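Long-range contacts in uncharacterized esterase YxiM (PDB 2O14), which probably acts as a hydrolase of the GDSL lipolytic family, likely on ester bonds, although its natural substrate has not been established: residues F109-M114 / D121-P126; S171-Y176 / V202-S207; W187-P192 / P343-A348. All coordinates share one frame; numbering follows the deposited sequence.

Contact 1: F109-M114 / D121-P126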
ATOM      1  N   PHE A 109       4.559   4.869  -7.565  1.00 16.65           N
ATOM      2  CA  PHE A 109       3.411   4.079  -7.138  1.00 18.68           C
ATOM      3  C   PHE A 109       2.543   4.888  -6.179  1.00 18.22           C
ATOM      4  O   PHE A 109       3.063   5.659  -5.365  1.00 18.71           O
ATOM      5  CB  PHE A 109       3.873   2.810  -6.421  1.00 16.11           C
ATOM      6  CG  PHE A 109       4.384   1.742  -7.340  1.00 16.05           C
ATOM      7  CD1 PHE A 109       3.575   1.233  -8.351  1.00 14.44           C
ATOM      8  CD2 PHE A 109       5.652   1.203  -7.165  1.00 17.72           C
ATOM      9  CE1 PHE A 109       4.018   0.196  -9.175  1.00 17.50           C
ATOM     10  CE2 PHE A 109       6.108   0.164  -7.983  1.00 20.78           C
ATOM     11  CZ  PHE A 109       5.286  -0.342  -8.991  1.00 17.49           C
ATOM     12  N   GLN A 110       1.227   4.713  -6.275  1.00 17.22           N
ATOM     13  CA  GLN A 110       0.290   5.400  -5.389  1.00 16.47           C
ATOM     14  C   GLN A 110      -0.540   4.354  -4.632  1.00 17.16           C
ATOM     15  O   GLN A 110      -0.810   4.512  -3.440  1.00 19.61           O
ATOM     16  CB  GLN A 110      -0.642   6.312  -6.186  1.00 15.91           C
ATOM     17  CG  GLN A 110       0.041   7.434  -6.973  1.00 16.36           C
ATOM     18  CD  GLN A 110       0.631   8.519  -6.090  1.00 13.70           C
ATOM     19  OE1 GLN A 110       0.124   8.794  -5.004  1.00 15.16           O
ATOM     20  NE2 GLN A 110       1.688   9.163  -6.568  1.00 16.15           N
ATOM     21  N   VAL A 111      -0.955   3.296  -5.328  1.00 14.95           N
ATOM     22  CA  VAL A 111      -1.733   2.220  -4.706  1.00 16.34           C
ATOM     23  C   VAL A 111      -1.078   0.893  -5.089  1.00 17.44           C
ATOM     24  O   VAL A 111      -0.783   0.665  -6.262  1.00 18.53           O
ATOM     25  CB  VAL A 111      -3.214   2.204  -5.185  1.00 17.20           C
ATOM     26  CG1 VAL A 111      -4.007   1.181  -4.375  1.00 15.66           C
ATOM     27  CG2 VAL A 111      -3.841   3.589  -5.030  1.00 17.19           C
ATOM     28  N   ILE A 112      -0.861   0.017  -4.113  1.00 17.45           N
ATOM     29  CA  ILE A 112      -0.199  -1.251  -4.390  1.00 16.28           C
ATOM     30  C   ILE A 112      -1.077  -2.497  -4.453  1.00 16.37           C
ATOM     31  O   ILE A 112      -1.846  -2.786  -3.535  1.00 16.37           O
ATOM     32  CB  ILE A 112       0.931  -1.532  -3.356  1.00 16.08           C
ATOM     33  CG1 ILE A 112       1.977  -0.410  -3.383  1.00 11.88           C
ATOM     34  CG2 ILE A 112       1.583  -2.877  -3.655  1.00 14.59           C
ATOM     35  CD1 ILE A 112       2.696  -0.245  -4.726  1.00 14.71           C
ATOM     36  N   ASN A 113      -0.939  -3.232  -5.551  1.00 17.10           N
ATOM     37  CA  ASN A 113      -1.641  -4.491  -5.772  1.00 17.44           C
ATOM     38  C   ASN A 113      -3.131  -4.590  -5.465  1.00 18.52           C
ATOM     39  O   ASN A 113      -3.540  -5.385  -4.616  1.00 17.66           O
ATOM     40  CB  ASN A 113      -0.914  -5.619  -5.021  1.00 18.48           C
ATOM     41  CG  ASN A 113       0.469  -5.902  -5.586  1.00 18.17           C
ATOM     42  OD1 ASN A 113       1.353  -6.366  -4.871  1.00 20.99           O
ATOM     43  ND2 ASN A 113       0.656  -5.640  -6.879  1.00 16.45           N
HETATM   44  N   MSE A 114      -3.942  -3.800  -6.158  1.00 15.66           N
HETATM   45  CA  MSE A 114      -5.387  -3.878  -5.993  1.00 17.87           C
HETATM   46  C   MSE A 114      -5.753  -5.153  -6.767  1.00 17.24           C
HETATM   47  O   MSE A 114      -5.086  -5.492  -7.747  1.00 15.35           O
HETATM   48  CB  MSE A 114      -6.064  -2.661  -6.633  1.00 22.06           C
HETATM   49  CG  MSE A 114      -5.741  -1.326  -5.977  1.00 29.08           C
HETATM   50 SE   MSE A 114      -6.323   0.168  -7.097  1.00 36.74          SE
HETATM   51  CE  MSE A 114      -5.168  -0.223  -8.599  1.00 41.62           C
ATOM     52  N   ASP A 121     -10.209   1.959  -4.731  1.00 22.88           N
ATOM     53  CA  ASP A 121      -9.427   2.457  -3.613  1.00 21.78           C
ATOM     54  C   ASP A 121      -9.326   3.953  -3.810  1.00 22.70           C
ATOM     55  O   ASP A 121      -9.632   4.461  -4.892  1.00 21.60           O
ATOM     56  CB  ASP A 121      -8.022   1.857  -3.577  1.00 22.09           C
ATOM     57  CG  ASP A 121      -7.438   1.849  -2.172  1.00 22.73           C
ATOM     58  OD1 ASP A 121      -7.878   2.665  -1.329  1.00 20.34           O
ATOM     59  OD2 ASP A 121      -6.538   1.027  -1.913  1.00 24.20           O
ATOM     60  N   THR A 122      -8.891   4.653  -2.771  1.00 19.77           N
ATOM     61  CA  THR A 122      -8.772   6.099  -2.832  1.00 22.02           C
ATOM     62  C   THR A 122      -7.450   6.557  -2.231  1.00 21.71           C
ATOM     63  O   THR A 122      -6.969   5.977  -1.261  1.00 22.04           O
ATOM     64  CB  THR A 122      -9.924   6.763  -2.050  1.00 24.28           C
ATOM     65  OG1 THR A 122     -11.174   6.363  -2.622  1.00 25.63           O
ATOM     66  CG2 THR A 122      -9.812   8.273  -2.104  1.00 25.94           C
ATOM     67  N   PHE A 123      -6.860   7.594  -2.810  1.00 23.98           N
ATOM     68  CA  PHE A 123      -5.607   8.124  -2.279  1.00 22.81           C
ATOM     69  C   PHE A 123      -5.548   9.623  -2.520  1.00 21.82           C
ATOM     70  O   PHE A 123      -6.227  10.148  -3.401  1.00 22.59           O
ATOM     71  CB  PHE A 123      -4.408   7.428  -2.930  1.00 19.97           C
ATOM     72  CG  PHE A 123      -4.261   7.713  -4.398  1.00 17.33           C
ATOM     73  CD1 PHE A 123      -3.460   8.757  -4.838  1.00 18.43           C
ATOM     74  CD2 PHE A 123      -4.922   6.929  -5.340  1.00 18.85           C
ATOM     75  CE1 PHE A 123      -3.313   9.018  -6.200  1.00 20.02           C
ATOM     76  CE2 PHE A 123      -4.785   7.180  -6.707  1.00 18.11           C
ATOM     77  CZ  PHE A 123      -3.978   8.227  -7.135  1.00 20.34           C
ATOM     78  N   GLN A 124      -4.745  10.314  -1.726  1.00 21.11           N
ATOM     79  CA  GLN A 124      -4.602  11.754  -1.869  1.00 21.34           C
ATOM     80  C   GLN A 124      -3.274  12.043  -2.542  1.00 21.63           C
ATOM     81  O   GLN A 124      -2.309  11.302  -2.361  1.00 21.99           O
ATOM     82  CB  GLN A 124      -4.668  12.413  -0.500  1.00 18.33           C
ATOM     83  CG  GLN A 124      -5.984  12.167   0.193  1.00 20.80           C
ATOM     84  CD  GLN A 124      -6.057  12.805   1.564  1.00 22.60           C
ATOM     85  OE1 GLN A 124      -7.101  12.770   2.216  1.00 25.64           O
ATOM     86  NE2 GLN A 124      -4.948  13.387   2.013  1.00 20.20           N
ATOM     87  N   ILE A 125      -3.219  13.117  -3.318  1.00 20.03           N
ATOM     88  CA  ILE A 125      -1.994  13.455  -4.025  1.00 19.33           C
ATOM     89  C   ILE A 125      -1.901  14.946  -4.316  1.00 19.84           C
ATOM     90  O   ILE A 125      -2.878  15.572  -4.731  1.00 18.77           O
ATOM     91  CB  ILE A 125      -1.925  12.686  -5.371  1.00 20.37           C
ATOM     92  CG1 ILE A 125      -0.591  12.945  -6.075  1.00 17.92           C
ATOM     93  CG2 ILE A 125      -3.068  13.131  -6.278  1.00 20.53           C
ATOM     94  CD1 ILE A 125      -0.439  12.163  -7.360  1.00 17.58           C
ATOM     95  N   PRO A 126      -0.728  15.545  -4.071  1.00 25.71           N
ATOM     96  CA  PRO A 126      -0.625  16.976  -4.360  1.00 26.02           C
ATOM     97  C   PRO A 126      -0.322  17.199  -5.839  1.00 27.06           C
ATOM     98  O   PRO A 126       0.448  16.450  -6.445  1.00 28.43           O
ATOM     99  CB  PRO A 126       0.518  17.433  -3.453  1.00 23.71           C
ATOM    100  CG  PRO A 126       1.400  16.216  -3.380  1.00 24.19           C
ATOM    101  CD  PRO A 126       0.398  15.091  -3.228  1.00 23.03           C
TER
HETATM  102  O   HOH W   1       0.365  11.001  -2.907  1.00 37.78           O
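Q110, V111 and F123 carry this contact between the two sheets of a beta-sandwich, the architecture expected of a galactose-binding-like domain. Strand 108-115 is an outermost strand of the five-stranded antiparallel sheet, whereas strand 120-127 pairs with 87-95 in the other sheet. The two segments run antiparallel, but no direct hydrogen bond joins them. Their nearest CA atoms, in Q110 and F123, are 7.2 Å apart, so side chains fill the separation. Q110 and V111 together face V103 in a classic beta bulge, which explains why consecutive side chains both start toward the 121-126 strand. CB of Q110 sits over the middle of the F123 ring, 3.9 Å from the centroid and 13° off its normal, a CH-pi contact. Beyond CG the chain bends (chi2 -70°), which puts CD beside the ring at CE1. The amide plane lies 30° from the ring plane, with OE1 3.6 Å from F123 CD1. NE2 continues to the next inward-facing residue of the strand, lying 3.8 Å from I125 CD1. V111 divides its two methyls between different partners. CG2 approaches the F123 ring obliquely, 3.5 Å from CD2, while CG1 meets the carboxylate of D121 at 3.5 Å from OD2. That oxygen is held by a hydrogen bond from outside the pair, with Y177 OH. The buried Q110 amide is likewise anchored from outside: NE2 bonds to A105 O and to Y227 OH, and OE1 has a weak bond with R203 NH2. One ordered water spans the segments, donating to Q110 OE1 at 3.1 Å and to the backbone oxygen of Q124 at 2.7 Å.

Contact 2: S171-Y176 / V202-S207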
ATOM      1  N   SER A 171       3.322  -9.797   2.916  1.00 19.31           N
ATOM      2  CA  SER A 171       1.994 -10.408   2.891  1.00 19.66           C
ATOM      3  C   SER A 171       1.206 -10.302   4.203  1.00 19.39           C
ATOM      4  O   SER A 171      -0.030 -10.324   4.192  1.00 18.33           O
ATOM      5  CB  SER A 171       2.109 -11.887   2.512  1.00 32.20           C
ATOM      6  OG  SER A 171       2.686 -12.051   1.228  1.00 37.95           O
ATOM      7  N   THR A 172       1.904 -10.209   5.331  1.00 19.25           N
ATOM      8  CA  THR A 172       1.212 -10.110   6.614  1.00 20.80           C
ATOM      9  C   THR A 172       0.883  -8.658   6.960  1.00 22.08           C
ATOM     10  O   THR A 172       0.232  -8.392   7.974  1.00 24.97           O
ATOM     11  CB  THR A 172       2.050 -10.719   7.768  1.00 18.53           C
ATOM     12  OG1 THR A 172       3.229  -9.934   7.984  1.00 19.66           O
ATOM     13  CG2 THR A 172       2.464 -12.143   7.430  1.00 16.61           C
ATOM     14  N   VAL A 173       1.314  -7.732   6.103  1.00 22.13           N
ATOM     15  CA  VAL A 173       1.100  -6.297   6.314  1.00 21.36           C
ATOM     16  C   VAL A 173       0.264  -5.603   5.233  1.00 21.81           C
ATOM     17  O   VAL A 173      -0.518  -4.694   5.526  1.00 21.56           O
ATOM     18  CB  VAL A 173       2.460  -5.550   6.388  1.00 18.82           C
ATOM     19  CG1 VAL A 173       2.235  -4.067   6.634  1.00 18.64           C
ATOM     20  CG2 VAL A 173       3.331  -6.154   7.481  1.00 19.17           C
ATOM     21  N   CYS A 174       0.430  -6.041   3.989  1.00 21.04           N
ATOM     22  CA  CYS A 174      -0.246  -5.439   2.837  1.00 21.98           C
ATOM     23  C   CYS A 174      -1.767  -5.462   2.810  1.00 22.33           C
ATOM     24  O   CYS A 174      -2.422  -6.079   3.654  1.00 22.48           O
ATOM     25  CB  CYS A 174       0.269  -6.077   1.543  1.00 18.69           C
ATOM     26  SG  CYS A 174      -0.292  -7.771   1.286  1.00 20.13           S
ATOM     27  N   ASN A 175      -2.316  -4.767   1.816  1.00 19.81           N
ATOM     28  CA  ASN A 175      -3.755  -4.688   1.623  1.00 18.59           C
ATOM     29  C   ASN A 175      -4.264  -5.818   0.736  1.00 17.83           C
ATOM     30  O   ASN A 175      -3.604  -6.215  -0.226  1.00 14.67           O
ATOM     31  CB  ASN A 175      -4.147  -3.369   0.950  1.00 23.05           C
ATOM     32  CG  ASN A 175      -3.974  -2.171   1.851  1.00 26.65           C
ATOM     33  OD1 ASN A 175      -4.180  -2.256   3.061  1.00 25.08           O
ATOM     34  ND2 ASN A 175      -3.623  -1.027   1.259  1.00 27.63           N
ATOM     35  N   TYR A 176      -5.438  -6.332   1.074  1.00 19.87           N
ATOM     36  CA  TYR A 176      -6.085  -7.365   0.277  1.00 21.48           C
ATOM     37  C   TYR A 176      -7.432  -6.756  -0.122  1.00 21.55           C
ATOM     38  O   TYR A 176      -7.987  -5.941   0.617  1.00 21.52           O
ATOM     39  CB  TYR A 176      -6.277  -8.650   1.086  1.00 21.70           C
ATOM     40  CG  TYR A 176      -4.980  -9.373   1.363  1.00 22.24           C
ATOM     41  CD1 TYR A 176      -4.123  -8.950   2.381  1.00 21.53           C
ATOM     42  CD2 TYR A 176      -4.583 -10.446   0.573  1.00 20.52           C
ATOM     43  CE1 TYR A 176      -2.892  -9.580   2.603  1.00 19.94           C
ATOM     44  CE2 TYR A 176      -3.355 -11.082   0.782  1.00 21.84           C
ATOM     45  CZ  TYR A 176      -2.516 -10.645   1.796  1.00 21.68           C
ATOM     46  OH  TYR A 176      -1.298 -11.259   1.994  1.00 20.53           O
ATOM     47  N   VAL A 202      -3.496   6.885   6.123  1.00 29.04           N
ATOM     48  CA  VAL A 202      -2.727   5.654   6.138  1.00 28.03           C
ATOM     49  C   VAL A 202      -2.516   5.177   4.708  1.00 26.73           C
ATOM     50  O   VAL A 202      -3.476   4.918   3.990  1.00 27.97           O
ATOM     51  CB  VAL A 202      -3.450   4.537   6.931  1.00 28.40           C
ATOM     52  CG1 VAL A 202      -2.621   3.268   6.903  1.00 28.09           C
ATOM     53  CG2 VAL A 202      -3.684   4.979   8.367  1.00 28.84           C
ATOM     54  N   ARG A 203      -1.261   5.086   4.285  1.00 23.24           N
ATOM     55  CA  ARG A 203      -0.959   4.604   2.944  1.00 22.55           C
ATOM     56  C   ARG A 203      -0.153   3.315   3.091  1.00 20.12           C
ATOM     57  O   ARG A 203       1.048   3.343   3.347  1.00 19.54           O
ATOM     58  CB  ARG A 203      -0.170   5.653   2.151  1.00 28.63           C
ATOM     59  CG  ARG A 203      -0.947   6.939   1.867  1.00 32.43           C
ATOM     60  CD  ARG A 203      -0.082   7.948   1.115  1.00 34.60           C
ATOM     61  NE  ARG A 203       0.221   7.505  -0.244  1.00 37.45           N
ATOM     62  CZ  ARG A 203      -0.504   7.808  -1.315  1.00 37.19           C
ATOM     63  NH1 ARG A 203      -1.582   8.569  -1.194  1.00 38.63           N
ATOM     64  NH2 ARG A 203      -0.160   7.334  -2.505  1.00 38.84           N
ATOM     65  N   ASN A 204      -0.839   2.187   2.936  1.00 17.36           N
ATOM     66  CA  ASN A 204      -0.227   0.870   3.066  1.00 17.16           C
ATOM     67  C   ASN A 204       0.442   0.456   1.760  1.00 16.63           C
ATOM     68  O   ASN A 204      -0.209  -0.078   0.859  1.00 16.42           O
ATOM     69  CB  ASN A 204      -1.296  -0.155   3.449  1.00 19.01           C
ATOM     70  CG  ASN A 204      -0.707  -1.485   3.850  1.00 19.23           C
ATOM     71  OD1 ASN A 204       0.494  -1.697   3.736  1.00 21.80           O
ATOM     72  ND2 ASN A 204      -1.552  -2.392   4.324  1.00 20.06           N
HETATM   73  N   MSE A 205       1.751   0.683   1.681  1.00 19.14           N
HETATM   74  CA  MSE A 205       2.530   0.370   0.481  1.00 19.77           C
HETATM   75  C   MSE A 205       3.178  -1.010   0.492  1.00 18.38           C
HETATM   76  O   MSE A 205       3.952  -1.340  -0.403  1.00 18.70           O
HETATM   77  CB  MSE A 205       3.617   1.431   0.273  1.00 21.98           C
HETATM   78  CG  MSE A 205       3.106   2.866   0.281  1.00 27.82           C
HETATM   79 SE   MSE A 205       1.602   3.167  -0.939  1.00 41.04          SE
HETATM   80  CE  MSE A 205       2.589   3.319  -2.612  1.00 30.23           C
ATOM     81  N   ALA A 206       2.862  -1.815   1.500  1.00 18.92           N
ATOM     82  CA  ALA A 206       3.424  -3.156   1.615  1.00 17.08           C
ATOM     83  C   ALA A 206       2.961  -4.010   0.441  1.00 17.48           C
ATOM     84  O   ALA A 206       1.946  -3.707  -0.191  1.00 14.73           O
ATOM     85  CB  ALA A 206       2.985  -3.790   2.931  1.00 15.30           C
ATOM     86  N   SER A 207       3.707  -5.070   0.142  1.00 17.93           N
ATOM     87  CA  SER A 207       3.350  -5.964  -0.958  1.00 18.01           C
ATOM     88  C   SER A 207       3.675  -7.413  -0.609  1.00 18.90           C
ATOM     89  O   SER A 207       4.636  -7.687   0.112  1.00 19.25           O
ATOM     90  CB  SER A 207       4.093  -5.560  -2.234  1.00 14.17           C
ATOM     91  OG  SER A 207       5.491  -5.684  -2.076  1.00 14.48           O
TER
HETATM   92  O   HOH W   2      -0.515  -2.779   0.451  1.00 16.03           O
HETATM   93  O   HOH W   3      -3.586   1.791   1.839  1.00 18.41           O
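N204 and N175 meet tip to tip, and N204 has the largest share of the surface buried here. Its CB lies against the other amide, 3.3 Å from N175 ND2. CG stands anti to the backbone N (chi1 -169°), which puts it on the side of the 171-176 loop. From CG the two branches do different work. OD1 turns back to its own chain and accepts from A206 N at 3.3 Å, forming an Asx turn that marks where strand 201-204 gives way to loop. ND2 crosses the contact and makes two hydrogen bonds. The straighter one runs to V173 O at 2.8 Å, with an N-H...O angle of 165° and the acceptor close to the N204 amide plane. The other, to N175 OD1 at 2.9 Å, is more bent, and ND2 lies 70° out of the carbonyl plane of N175, the two amides being nearly perpendicular. Segment 171-176 follows strand 164-169, and 202-207 runs off the end of the neighbouring parallel strand 201-204, in the alpha/beta SGNH hydrolase fold; S171 is the nucleophile by similarity. The S171 side chain is about 4 Å from that of H342, and its OG makes a weak hydrogen bond with G209 N. Beside the amides the contact becomes apolar: A206 CB packs 3.8 Å from V173 CG1 and also touches C174 CB. Separately, C174 CB rests against the backbone in van der Waals contact, 3.4 Å from A206 O. A water accepts from N175 N and lies near the carbonyl oxygens of N204 and A206. A second water accepts both from N175 ND2 and from N204 N.

Contact 3: W187-P192 / P343-A348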
ATOM      1  N   TRP A 187      -2.042  -6.428   8.667  1.00 25.31           N
ATOM      2  CA  TRP A 187      -2.442  -5.519   9.735  1.00 25.12           C
ATOM      3  C   TRP A 187      -2.354  -4.048   9.354  1.00 24.18           C
ATOM      4  O   TRP A 187      -2.969  -3.204   9.998  1.00 24.68           O
ATOM      5  CB  TRP A 187      -1.679  -5.798  11.043  1.00 22.00           C
ATOM      6  CG  TRP A 187      -0.208  -5.484  11.079  1.00 23.67           C
ATOM      7  CD1 TRP A 187       0.825  -6.359  10.894  1.00 23.71           C
ATOM      8  CD2 TRP A 187       0.389  -4.228  11.429  1.00 23.91           C
ATOM      9  NE1 TRP A 187       2.027  -5.729  11.120  1.00 23.02           N
ATOM     10  CE2 TRP A 187       1.788  -4.421  11.449  1.00 23.94           C
ATOM     11  CE3 TRP A 187      -0.125  -2.959  11.734  1.00 24.32           C
ATOM     12  CZ2 TRP A 187       2.682  -3.391  11.762  1.00 25.90           C
ATOM     13  CZ3 TRP A 187       0.764  -1.933  12.045  1.00 25.17           C
ATOM     14  CH2 TRP A 187       2.152  -2.158  12.056  1.00 26.11           C
ATOM     15  N   GLY A 188      -1.607  -3.739   8.299  1.00 23.93           N
ATOM     16  CA  GLY A 188      -1.518  -2.360   7.860  1.00 24.71           C
ATOM     17  C   GLY A 188      -2.857  -1.956   7.264  1.00 25.38           C
ATOM     18  O   GLY A 188      -3.217  -0.780   7.223  1.00 26.61           O
ATOM     19  N   GLN A 189      -3.603  -2.949   6.799  1.00 22.78           N
ATOM     20  CA  GLN A 189      -4.912  -2.711   6.210  1.00 24.48           C
ATOM     21  C   GLN A 189      -5.937  -2.412   7.307  1.00 27.44           C
ATOM     22  O   GLN A 189      -6.950  -1.761   7.058  1.00 26.36           O
ATOM     23  CB  GLN A 189      -5.344  -3.939   5.408  1.00 25.24           C
ATOM     24  CG  GLN A 189      -6.777  -3.902   4.892  1.00 24.51           C
ATOM     25  CD  GLN A 189      -7.150  -5.171   4.141  1.00 26.27           C
ATOM     26  OE1 GLN A 189      -8.316  -5.392   3.808  1.00 26.14           O
ATOM     27  NE2 GLN A 189      -6.155  -6.011   3.869  1.00 20.93           N
HETATM   28  N   MSE A 190      -5.663  -2.890   8.520  1.00 28.96           N
HETATM   29  CA  MSE A 190      -6.563  -2.679   9.653  1.00 32.92           C
HETATM   30  C   MSE A 190      -6.152  -1.502  10.530  1.00 32.25           C
HETATM   31  O   MSE A 190      -6.888  -1.097  11.427  1.00 32.34           O
HETATM   32  CB  MSE A 190      -6.642  -3.943  10.512  1.00 40.48           C
HETATM   33  CG  MSE A 190      -8.012  -4.589  10.503  1.00 48.13           C
HETATM   34 SE   MSE A 190      -8.554  -5.158   8.735  1.00 52.99          SE
HETATM   35  CE  MSE A 190      -8.030  -7.012   8.877  1.00 54.80           C
ATOM     36  N   LEU A 191      -4.972  -0.962  10.266  1.00 33.34           N
ATOM     37  CA  LEU A 191      -4.457   0.170  11.019  1.00 34.68           C
ATOM     38  C   LEU A 191      -5.459   1.321  11.105  1.00 36.17           C
ATOM     39  O   LEU A 191      -5.712   1.859  12.186  1.00 36.27           O
ATOM     40  CB  LEU A 191      -3.171   0.678  10.373  1.00 28.42           C
ATOM     41  CG  LEU A 191      -1.953   0.875  11.271  1.00 29.14           C
ATOM     42  CD1 LEU A 191      -0.873   1.576  10.456  1.00 26.08           C
ATOM     43  CD2 LEU A 191      -2.312   1.696  12.504  1.00 26.66           C
ATOM     44  N   PRO A 192      -6.043   1.720   9.964  1.00 43.12           N
ATOM     45  CA  PRO A 192      -7.004   2.826  10.009  1.00 44.77           C
ATOM     46  C   PRO A 192      -8.139   2.673  11.025  1.00 46.71           C
ATOM     47  O   PRO A 192      -8.722   3.666  11.462  1.00 46.40           O
ATOM     48  CB  PRO A 192      -7.490   2.933   8.557  1.00 34.84           C
ATOM     49  CG  PRO A 192      -7.210   1.579   7.976  1.00 35.75           C
ATOM     50  CD  PRO A 192      -5.898   1.200   8.593  1.00 34.24           C
ATOM     51  N   PRO A 343      -1.947 -14.054   8.475  1.00 34.64           N
ATOM     52  CA  PRO A 343      -3.084 -13.751   9.346  1.00 33.86           C
ATOM     53  C   PRO A 343      -4.328 -13.543   8.490  1.00 34.76           C
ATOM     54  O   PRO A 343      -4.218 -13.192   7.311  1.00 33.44           O
ATOM     55  CB  PRO A 343      -2.666 -12.447  10.028  1.00 23.81           C
ATOM     56  CG  PRO A 343      -1.170 -12.491   9.989  1.00 24.60           C
ATOM     57  CD  PRO A 343      -0.896 -13.032   8.614  1.00 23.36           C
ATOM     58  N   ASN A 344      -5.502 -13.788   9.063  1.00 25.67           N
ATOM     59  CA  ASN A 344      -6.738 -13.547   8.331  1.00 25.96           C
ATOM     60  C   ASN A 344      -7.172 -12.165   8.800  1.00 25.62           C
ATOM     61  O   ASN A 344      -6.414 -11.487   9.494  1.00 25.46           O
ATOM     62  CB  ASN A 344      -7.814 -14.587   8.666  1.00 30.35           C
ATOM     63  CG  ASN A 344      -8.046 -14.736  10.158  1.00 29.69           C
ATOM     64  OD1 ASN A 344      -8.033 -13.759  10.909  1.00 29.34           O
ATOM     65  ND2 ASN A 344      -8.277 -15.968  10.593  1.00 30.53           N
ATOM     66  N   ARG A 345      -8.376 -11.742   8.437  1.00 32.52           N
ATOM     67  CA  ARG A 345      -8.847 -10.426   8.850  1.00 32.64           C
ATOM     68  C   ARG A 345      -8.817 -10.255  10.375  1.00 33.40           C
ATOM     69  O   ARG A 345      -8.347  -9.230  10.883  1.00 33.82           O
ATOM     70  CB  ARG A 345     -10.260 -10.184   8.307  1.00 31.98           C
ATOM     71  CG  ARG A 345     -10.872  -8.846   8.707  1.00 29.65           C
ATOM     72  CD  ARG A 345     -12.115  -8.562   7.889  1.00 31.02           C
ATOM     73  NE  ARG A 345     -11.782  -8.202   6.513  1.00 33.90           N
ATOM     74  CZ  ARG A 345     -11.448  -6.976   6.121  1.00 32.48           C
ATOM     75  NH1 ARG A 345     -11.409  -5.986   6.999  1.00 30.79           N
ATOM     76  NH2 ARG A 345     -11.139  -6.743   4.854  1.00 33.04           N
ATOM     77  N   ALA A 346      -9.308 -11.258  11.101  1.00 30.10           N
ATOM     78  CA  ALA A 346      -9.335 -11.210  12.564  1.00 28.93           C
ATOM     79  C   ALA A 346      -7.926 -11.092  13.133  1.00 27.79           C
ATOM     80  O   ALA A 346      -7.668 -10.265  14.003  1.00 27.64           O
ATOM     81  CB  ALA A 346     -10.022 -12.457  13.120  1.00 32.71           C
ATOM     82  N   GLY A 347      -7.014 -11.925  12.644  1.00 28.50           N
ATOM     83  CA  GLY A 347      -5.644 -11.862  13.124  1.00 27.42           C
ATOM     84  C   GLY A 347      -5.000 -10.528  12.782  1.00 26.63           C
ATOM     85  O   GLY A 347      -4.264  -9.951  13.587  1.00 27.16           O
ATOM     86  N   ALA A 348      -5.276 -10.034  11.580  1.00 21.00           N
ATOM     87  CA  ALA A 348      -4.728  -8.761  11.135  1.00 21.54           C
ATOM     88  C   ALA A 348      -5.257  -7.633  12.016  1.00 21.57           C
ATOM     89  O   ALA A 348      -4.538  -6.686  12.340  1.00 22.49           O
ATOM     90  CB  ALA A 348      -5.109  -8.514   9.680  1.00 20.65           C
TER
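M190, a selenomethionine in this crystal, reaches across to R345 and A348, joining the short, weakly bonded helix 187-190 to the first turn of helix 345-361. This is the C-terminal helix of the GDSL hydrolase fold, and it starts just after H342, an active-site residue by similarity. The M190 chain bends at chi2 and again at chi3, and CE comes 3.4 Å from A348 CB and 3.4 Å from R345 CG. Because chi1 (-114°) and chi3 (97°) are not staggered and the contacts are short, the exact position of CE is somewhat doubtful. As modelled it also lies over one face of the guanidinium, while SE stands 3.4 Å from R345 NH1. A second touch is made at W187: its CB is 3.3 Å from A348 O, and its CA forms a CA-H...O contact with the same oxygen at 3.5 Å. The indole leads away from the helix start, and NE1 is hydrogen-bonded to Q237 OE1. One shell further out, two loop carbonyls hold the guanidinium in place: R345 NE bonds to S182 O and NH2 to L179 O. An alanine at R345 would probably leave those carbonyls without their arginine donor and open a gap beside SE and CE of M190. The turn bearing R345 and A348 is itself fixed by N344 in the N-cap position. N344 ND2 bonds to G333 O, and N344 OD1 accepts from G347 N at 2.7 Å with an N-H...O angle of 168°.

Contact 1 comes first in the chain and closes a short connection of six residues between strands 108-115 and 120-127, joining the two sheets of the N-terminal sandwich. It is complete before the hydrolase segments begin. Contact 2 then closes a 25-residue excursion from the loop after strand 164-169 to the end of edge strand 201-204. Contact 3 opens inside that excursion and closes 150 residues later, tying short helix 187-190 to the start of C-terminal helix 345-361, so contacts 2 and 3 cross. Probable backbone bonds from W187 N to T172 O and from G188 N to V173 O connect them directly. R203, reaching Q110 and Q124, brings contact 2 against contact 1 between the two domains.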